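Sensor protein (Pseudomonas syringae pv. tomato, PDB 2R8R) is the N-terminal cytoplasmic region of KdpD, a membrane sensor kinase that probably uses ATP to phosphorylate a histidine in a two-component regulatory system. Local coordinates at residues Q59-L63 and E74-L80; M23-A27 and V120-V124. All blocks are in the same frame, centred on the assembly; numbering follows the deposited sequence.

Both contacts belong to the P-loop NTPase-like sensor region, but they hold different elements. Interaction 2 lies about 8 Å from the centre of the chain and is buried: helix 19-32 rests on strand 119-125 of the parallel sheet through a selenomethionine, an alanine, a threonine methyl and a tyrosine, without a hydrogen bond between the segments. Interaction 1 sits about 16 Å from that centre and is partly buried: two backbone bonds close the base of the hairpin 63-67/70-74, and bound waters link the preceding loop to the capped start of helix 77-83. The centres of the two contacts are about 17 Å apart, and although their nearest atoms come to about 7 Å, they do not touch.

Interaction 1: residues Q59-L63 and E74-L80; sequences QQPLL and EMDLDAL
Leu63 and Glu74 form an antiparallel hydrogen-bonded pair with CA atoms 5.1 Å apart, Leu63 N donating to Glu74 O at 2.7 Å and Glu74 N to Leu63 O at 2.9 Å. The first bond runs nearly along the C=O axis (162° at the oxygen), whereas the second bends to 149° but stays in the carbonyl plane. Leu62 packs against the same Glu74 carbonyl, its CD2 lying 3.6 Å from Glu74 O. The carboxylate of Glu74 leads away to a salt bridge with Arg106 and hydrogen bonds from His95 and Ala98 N. The Leu63-Glu74 pair closes the open end of the beta hairpin 63-67/70-74, beyond which the chain turns through Asp76, the centre of an inverse gamma turn and the N-cap of helix 77-83. With its CG anti to the backbone N (chi1 -169°), Asp76 presents OD1 to Ala79 N, which meets it from above the carboxylate plane in a long capping bond. The Leu63 side chain crosses that of Asp76 at about a right angle, and its CD2 rests 3.8 Å from Asp76 CG, laying apolar surface against the capping group. The other carboxylate oxygen, OD2, receives a bond from a water that also donates to Pro61 O and accepts from Gln60 NE2, so one molecule ties three residues together. A second water accepts from Asp76 N and lies 2.9 Å from Gln60 O, to which it can donate, though other acceptors compete for its protons. Gln60 itself extends toward the helix and bends at chi2; its CG passes 3.6 Å from Leu80 CD2 as the two side chains slide by in opposite directions, while NE2 comes to 3.3 Å from Ala79 CB. Met38 of strand 37-39 touches both Gln60 and Leu80.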
ATOM      1  N   GLN A  59       2.594  14.326  -9.773  1.00 22.90           N
ATOM      2  CA  GLN A  59       3.024  13.951  -8.430  1.00 23.28           C
ATOM      3  C   GLN A  59       2.895  15.111  -7.470  1.00 23.20           C
ATOM      4  O   GLN A  59       3.271  16.241  -7.805  1.00 23.10           O
ATOM      5  CB  GLN A  59       4.455  13.480  -8.486  1.00 23.45           C
ATOM      6  CG  GLN A  59       4.625  12.149  -9.224  1.00 23.89           C
ATOM      7  CD  GLN A  59       6.065  11.901  -9.555  1.00 26.21           C
ATOM      8  OE1 GLN A  59       6.923  12.074  -8.715  1.00 26.90           O
ATOM      9  NE2 GLN A  59       6.338  11.494 -10.772  1.00 28.94           N
ATOM     10  N   GLN A  60       2.351  14.832  -6.275  1.00 23.00           N
ATOM     11  CA  GLN A  60       2.213  15.855  -5.243  1.00 22.33           C
ATOM     12  C   GLN A  60       3.395  15.789  -4.285  1.00 22.29           C
ATOM     13  O   GLN A  60       3.548  14.808  -3.601  1.00 21.69           O
ATOM     14  CB  GLN A  60       0.912  15.643  -4.499  1.00 22.31           C
ATOM     15  CG  GLN A  60       0.588  16.685  -3.443  1.00 22.15           C
ATOM     16  CD  GLN A  60       0.199  18.024  -4.034  1.00 25.34           C
ATOM     17  OE1 GLN A  60      -0.747  18.119  -4.831  1.00 25.02           O
ATOM     18  NE2 GLN A  60       0.943  19.089  -3.646  1.00 27.52           N
ATOM     19  N   PRO A  61       4.251  16.826  -4.232  1.00 22.48           N
ATOM     20  CA  PRO A  61       5.370  16.708  -3.290  1.00 23.30           C
ATOM     21  C   PRO A  61       4.978  16.240  -1.866  1.00 24.14           C
ATOM     22  O   PRO A  61       3.989  16.675  -1.295  1.00 24.27           O
ATOM     23  CB  PRO A  61       5.972  18.115  -3.279  1.00 22.62           C
ATOM     24  CG  PRO A  61       5.731  18.597  -4.648  1.00 22.78           C
ATOM     25  CD  PRO A  61       4.326  18.072  -4.997  1.00 22.88           C
ATOM     26  N   LEU A  62       5.759  15.338  -1.312  1.00 25.55           N
ATOM     27  CA  LEU A  62       5.561  14.903   0.062  1.00 26.29           C
ATOM     28  C   LEU A  62       5.946  15.992   1.073  1.00 27.64           C
ATOM     29  O   LEU A  62       6.733  16.908   0.786  1.00 26.97           O
ATOM     30  CB  LEU A  62       6.384  13.634   0.337  1.00 25.55           C
ATOM     31  CG  LEU A  62       6.077  12.424  -0.551  1.00 25.57           C
ATOM     32  CD1 LEU A  62       7.226  11.387  -0.420  1.00 24.37           C
ATOM     33  CD2 LEU A  62       4.682  11.773  -0.276  1.00 20.41           C
ATOM     34  N   LEU A  63       5.397  15.860   2.275  1.00 29.56           N
ATOM     35  CA  LEU A  63       5.874  16.639   3.421  1.00 30.82           C
ATOM     36  C   LEU A  63       6.999  15.897   4.126  1.00 32.13           C
ATOM     37  O   LEU A  63       6.828  14.766   4.551  1.00 32.15           O
ATOM     38  CB  LEU A  63       4.735  16.880   4.422  1.00 31.10           C
ATOM     39  CG  LEU A  63       3.461  17.608   3.969  1.00 30.36           C
ATOM     40  CD1 LEU A  63       2.365  17.436   5.012  1.00 29.04           C
ATOM     41  CD2 LEU A  63       3.751  19.078   3.698  1.00 29.17           C
ATOM     42  N   GLU A  74       5.360  12.308   4.452  1.00 27.90           N
ATOM     43  CA  GLU A  74       3.942  12.019   4.383  1.00 26.73           C
ATOM     44  C   GLU A  74       3.358  12.664   3.150  1.00 26.01           C
ATOM     45  O   GLU A  74       3.851  13.676   2.662  1.00 25.22           O
ATOM     46  CB  GLU A  74       3.167  12.627   5.570  1.00 26.57           C
ATOM     47  CG  GLU A  74       3.007  11.815   6.819  1.00 26.27           C
ATOM     48  CD  GLU A  74       2.853  10.357   6.601  1.00 25.05           C
ATOM     49  OE1 GLU A  74       2.112   9.975   5.674  1.00 29.29           O
ATOM     50  OE2 GLU A  74       3.449   9.595   7.385  1.00 22.04           O
HETATM   51  N   MSE A  75       2.265  12.066   2.697  1.00 25.37           N
HETATM   52  CA  MSE A  75       1.378  12.651   1.754  1.00 25.59           C
HETATM   53  C   MSE A  75       0.926  14.044   2.241  1.00 24.15           C
HETATM   54  O   MSE A  75       0.605  14.252   3.448  1.00 22.99           O
HETATM   55  CB  MSE A  75       0.188  11.740   1.620  1.00 25.36           C
HETATM   56  CG  MSE A  75      -0.806  12.171   0.656  1.00 27.08           C
HETATM   57 SE   MSE A  75      -2.369  11.025   0.730  0.65 30.03          SE
HETATM   58  CE  MSE A  75      -2.894  11.295   2.512  1.00 28.70           C
ATOM     59  N   ASP A  76       0.945  14.988   1.303  1.00 22.19           N
ATOM     60  CA  ASP A  76       0.487  16.324   1.566  1.00 20.97           C
ATOM     61  C   ASP A  76      -1.020  16.399   1.366  1.00 20.02           C
ATOM     62  O   ASP A  76      -1.507  16.876   0.363  1.00 20.36           O
ATOM     63  CB  ASP A  76       1.222  17.312   0.684  1.00 20.64           C
ATOM     64  CG  ASP A  76       0.991  18.734   1.091  1.00 19.99           C
ATOM     65  OD1 ASP A  76       0.184  19.002   2.001  1.00 20.84           O
ATOM     66  OD2 ASP A  76       1.653  19.597   0.509  1.00 18.89           O
ATOM     67  N   LEU A  77      -1.744  15.941   2.373  1.00 19.52           N
ATOM     68  CA  LEU A  77      -3.189  15.832   2.353  1.00 19.28           C
ATOM     69  C   LEU A  77      -3.876  17.180   2.059  1.00 19.90           C
ATOM     70  O   LEU A  77      -4.803  17.262   1.241  1.00 20.18           O
ATOM     71  CB  LEU A  77      -3.647  15.290   3.711  1.00 19.19           C
ATOM     72  CG  LEU A  77      -5.143  15.036   3.962  1.00 19.71           C
ATOM     73  CD1 LEU A  77      -5.733  14.053   2.920  1.00 19.70           C
ATOM     74  CD2 LEU A  77      -5.351  14.530   5.431  1.00 18.62           C
ATOM     75  N   ASP A  78      -3.412  18.214   2.752  1.00 19.50           N
ATOM     76  CA  ASP A  78      -3.915  19.564   2.610  1.00 20.14           C
ATOM     77  C   ASP A  78      -3.781  20.060   1.185  1.00 19.41           C
ATOM     78  O   ASP A  78      -4.687  20.612   0.675  1.00 19.99           O
ATOM     79  CB  ASP A  78      -3.144  20.531   3.524  1.00 20.60           C
ATOM     80  CG  ASP A  78      -3.529  20.401   4.979  1.00 22.38           C
ATOM     81  OD1 ASP A  78      -4.062  19.337   5.342  1.00 26.62           O
ATOM     82  OD2 ASP A  78      -3.296  21.364   5.766  1.00 27.46           O
ATOM     83  N   ALA A  79      -2.645  19.853   0.545  1.00 19.38           N
ATOM     84  CA  ALA A  79      -2.492  20.256  -0.845  1.00 18.75           C
ATOM     85  C   ALA A  79      -3.392  19.443  -1.774  1.00 18.87           C
ATOM     86  O   ALA A  79      -3.902  19.992  -2.756  1.00 18.92           O
ATOM     87  CB  ALA A  79      -1.029  20.170  -1.285  1.00 17.95           C
ATOM     88  N   LEU A  80      -3.585  18.147  -1.481  1.00 18.67           N
ATOM     89  CA  LEU A  80      -4.416  17.294  -2.325  1.00 18.17           C
ATOM     90  C   LEU A  80      -5.877  17.728  -2.248  1.00 19.16           C
ATOM     91  O   LEU A  80      -6.593  17.697  -3.244  1.00 19.48           O
ATOM     92  CB  LEU A  80      -4.265  15.792  -1.955  1.00 17.99           C
ATOM     93  CG  LEU A  80      -2.898  15.134  -2.245  1.00 16.95           C
ATOM     94  CD1 LEU A  80      -2.736  13.826  -1.478  1.00 16.09           C
ATOM     95  CD2 LEU A  80      -2.607  14.987  -3.732  1.00 14.12           C
TER
HETATM   96  O   HOH W   1       1.748  14.265  -1.403  1.00 21.95           O
HETATM   97  O   HOH W   2       2.853  19.106  -1.582  1.00 27.13           O

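Interaction 2: residues M23-A27 and V120-V124; sequences MLQAA and VYTTV
Met23 carries its CG anti to the backbone N (chi1 177°) and stays extended until a bend at chi3, while Tyr121 sets its CG anti to the carbonyl carbon (chi1 -74°), and the two side chains slide past each other in opposite directions. Met23 CG reaches 3.8 Å from Tyr121 CB, and the selenium of this selenomethionine lies 3.6 Å from Tyr121 O, a van der Waals approach to the strand backbone. Further along the ring, Ala26 CB comes obliquely to 3.5 Å from Tyr121 CE2, and Met23 O lies at the ring edge, near its plane. Thr123 meets Met23 at about a right angle with its methyl, CG2 being 4.0 Å from SE; its hydroxyl OG1 is hydrogen-bonded to Asp91 OD1 and Glu92 N. The segment axes approach to 9.4 Å at 166°, nearly antiparallel, as expected for a helix packed on a parallel alpha/beta sheet. Helix 19-32 begins within a probable Walker A P-loop, whose residues the Thr123 side chain touches. Strand 119-125 runs between strands 7-12 and 87-90; Ala26 also touches Phe10 of the former, Ala27 and Tyr121 reach Leu89 of the latter, and Leu24 turns to helix 48-54.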
HETATM    1  N   MSE A  23      -1.116  -0.904  -9.410  1.00 13.92           N
HETATM    2  CA  MSE A  23      -1.736   0.368  -9.172  1.00 15.60           C
HETATM    3  C   MSE A  23      -1.319   1.462 -10.189  1.00 15.28           C
HETATM    4  O   MSE A  23      -2.179   2.261 -10.623  1.00 14.18           O
HETATM    5  CB  MSE A  23      -1.480   0.840  -7.738  1.00 15.12           C
HETATM    6  CG  MSE A  23      -2.076   2.233  -7.474  1.00 15.60           C
HETATM    7 SE   MSE A  23      -1.782   2.956  -5.698  0.80 23.34          SE
HETATM    8  CE  MSE A  23       0.181   3.095  -5.734  1.00 14.40           C
ATOM      9  N   LEU A  24      -0.024   1.511 -10.539  1.00 14.96           N
ATOM     10  CA  LEU A  24       0.465   2.544 -11.419  1.00 15.37           C
ATOM     11  C   LEU A  24       0.016   2.319 -12.858  1.00 16.04           C
ATOM     12  O   LEU A  24      -0.299   3.303 -13.546  1.00 14.56           O
ATOM     13  CB  LEU A  24       1.988   2.692 -11.318  1.00 16.25           C
ATOM     14  CG  LEU A  24       2.538   3.227  -9.975  1.00 16.87           C
ATOM     15  CD1 LEU A  24       4.050   3.382 -10.097  1.00 18.77           C
ATOM     16  CD2 LEU A  24       1.891   4.544  -9.571  1.00 14.11           C
ATOM     17  N   GLN A  25      -0.058   1.038 -13.289  1.00 15.94           N
ATOM     18  CA  GLN A  25      -0.643   0.689 -14.600  1.00 15.82           C
ATOM     19  C   GLN A  25      -2.128   0.998 -14.668  1.00 16.09           C
ATOM     20  O   GLN A  25      -2.617   1.460 -15.693  1.00 16.97           O
ATOM     21  CB  GLN A  25      -0.444  -0.794 -14.947  1.00 16.23           C
ATOM     22  CG  GLN A  25       0.984  -1.221 -15.307  1.00 17.02           C
ATOM     23  CD  GLN A  25       1.470  -0.643 -16.652  1.00 20.07           C
ATOM     24  OE1 GLN A  25       0.831   0.241 -17.244  1.00 22.25           O
ATOM     25  NE2 GLN A  25       2.592  -1.153 -17.136  1.00 19.43           N
ATOM     26  N   ALA A  26      -2.860   0.756 -13.589  1.00 16.36           N
ATOM     27  CA  ALA A  26      -4.280   1.109 -13.554  1.00 16.29           C
ATOM     28  C   ALA A  26      -4.422   2.619 -13.693  1.00 16.20           C
ATOM     29  O   ALA A  26      -5.315   3.120 -14.373  1.00 16.92           O
ATOM     30  CB  ALA A  26      -4.940   0.614 -12.277  1.00 15.99           C
ATOM     31  N   ALA A  27      -3.517   3.333 -13.055  1.00 16.46           N
ATOM     32  CA  ALA A  27      -3.530   4.800 -13.019  1.00 16.52           C
ATOM     33  C   ALA A  27      -3.232   5.432 -14.400  1.00 16.40           C
ATOM     34  O   ALA A  27      -3.801   6.448 -14.766  1.00 16.20           O
ATOM     35  CB  ALA A  27      -2.551   5.278 -11.975  1.00 15.74           C
ATOM     36  N   VAL A 120      -9.703   7.171  -4.816  1.00 12.58           N
ATOM     37  CA  VAL A 120      -8.433   6.716  -4.312  1.00 11.55           C
ATOM     38  C   VAL A 120      -8.096   5.287  -4.733  1.00 11.95           C
ATOM     39  O   VAL A 120      -8.930   4.379  -4.634  1.00 11.12           O
ATOM     40  CB  VAL A 120      -8.323   6.848  -2.762  1.00 11.93           C
ATOM     41  CG1 VAL A 120      -6.970   6.295  -2.316  1.00  8.47           C
ATOM     42  CG2 VAL A 120      -8.491   8.332  -2.288  1.00  9.21           C
ATOM     43  N   TYR A 121      -6.864   5.102  -5.214  1.00 11.86           N
ATOM     44  CA  TYR A 121      -6.265   3.753  -5.394  1.00 11.67           C
ATOM     45  C   TYR A 121      -5.250   3.578  -4.273  1.00 11.17           C
ATOM     46  O   TYR A 121      -4.533   4.514  -3.930  1.00 10.56           O
ATOM     47  CB  TYR A 121      -5.521   3.620  -6.737  1.00 11.52           C
ATOM     48  CG  TYR A 121      -6.363   3.503  -8.010  1.00 12.10           C
ATOM     49  CD1 TYR A 121      -7.737   3.627  -8.000  1.00 10.55           C
ATOM     50  CD2 TYR A 121      -5.734   3.291  -9.255  1.00 12.79           C
ATOM     51  CE1 TYR A 121      -8.488   3.543  -9.183  1.00 10.39           C
ATOM     52  CE2 TYR A 121      -6.475   3.190 -10.429  1.00 12.95           C
ATOM     53  CZ  TYR A 121      -7.858   3.308 -10.381  1.00 11.70           C
ATOM     54  OH  TYR A 121      -8.578   3.187 -11.553  1.00 12.72           O
ATOM     55  N   THR A 122      -5.217   2.387  -3.686  1.00 11.55           N
ATOM     56  CA  THR A 122      -4.309   2.103  -2.571  1.00 11.83           C
ATOM     57  C   THR A 122      -3.817   0.669  -2.625  1.00 12.16           C
ATOM     58  O   THR A 122      -4.371  -0.158  -3.327  1.00 12.97           O
ATOM     59  CB  THR A 122      -4.973   2.442  -1.161  1.00 12.22           C
ATOM     60  OG1 THR A 122      -3.956   2.510  -0.152  1.00 10.38           O
ATOM     61  CG2 THR A 122      -6.040   1.413  -0.743  1.00 10.36           C
ATOM     62  N   THR A 123      -2.748   0.397  -1.894  1.00 13.09           N
ATOM     63  CA  THR A 123      -2.181  -0.951  -1.784  1.00 13.18           C
ATOM     64  C   THR A 123      -2.125  -1.354  -0.315  1.00 13.58           C
ATOM     65  O   THR A 123      -1.961  -0.509   0.566  1.00 14.87           O
ATOM     66  CB  THR A 123      -0.787  -0.980  -2.361  1.00 12.61           C
ATOM     67  OG1 THR A 123       0.035  -0.140  -1.559  1.00 12.17           O
ATOM     68  CG2 THR A 123      -0.794  -0.457  -3.817  1.00 11.69           C
ATOM     69  N   VAL A 124      -2.289  -2.646  -0.049  1.00 13.46           N
ATOM     70  CA  VAL A 124      -2.093  -3.163   1.270  1.00 12.51           C
ATOM     71  C   VAL A 124      -1.704  -4.639   1.196  1.00 13.36           C
ATOM     72  O   VAL A 124      -2.215  -5.377   0.343  1.00 13.08           O
ATOM     73  CB  VAL A 124      -3.359  -2.983   2.119  1.00 12.74           C
ATOM     74  CG1 VAL A 124      -4.479  -4.009   1.713  1.00 10.21           C
ATOM     75  CG2 VAL A 124      -3.015  -3.032   3.634  1.00 11.14           C
TER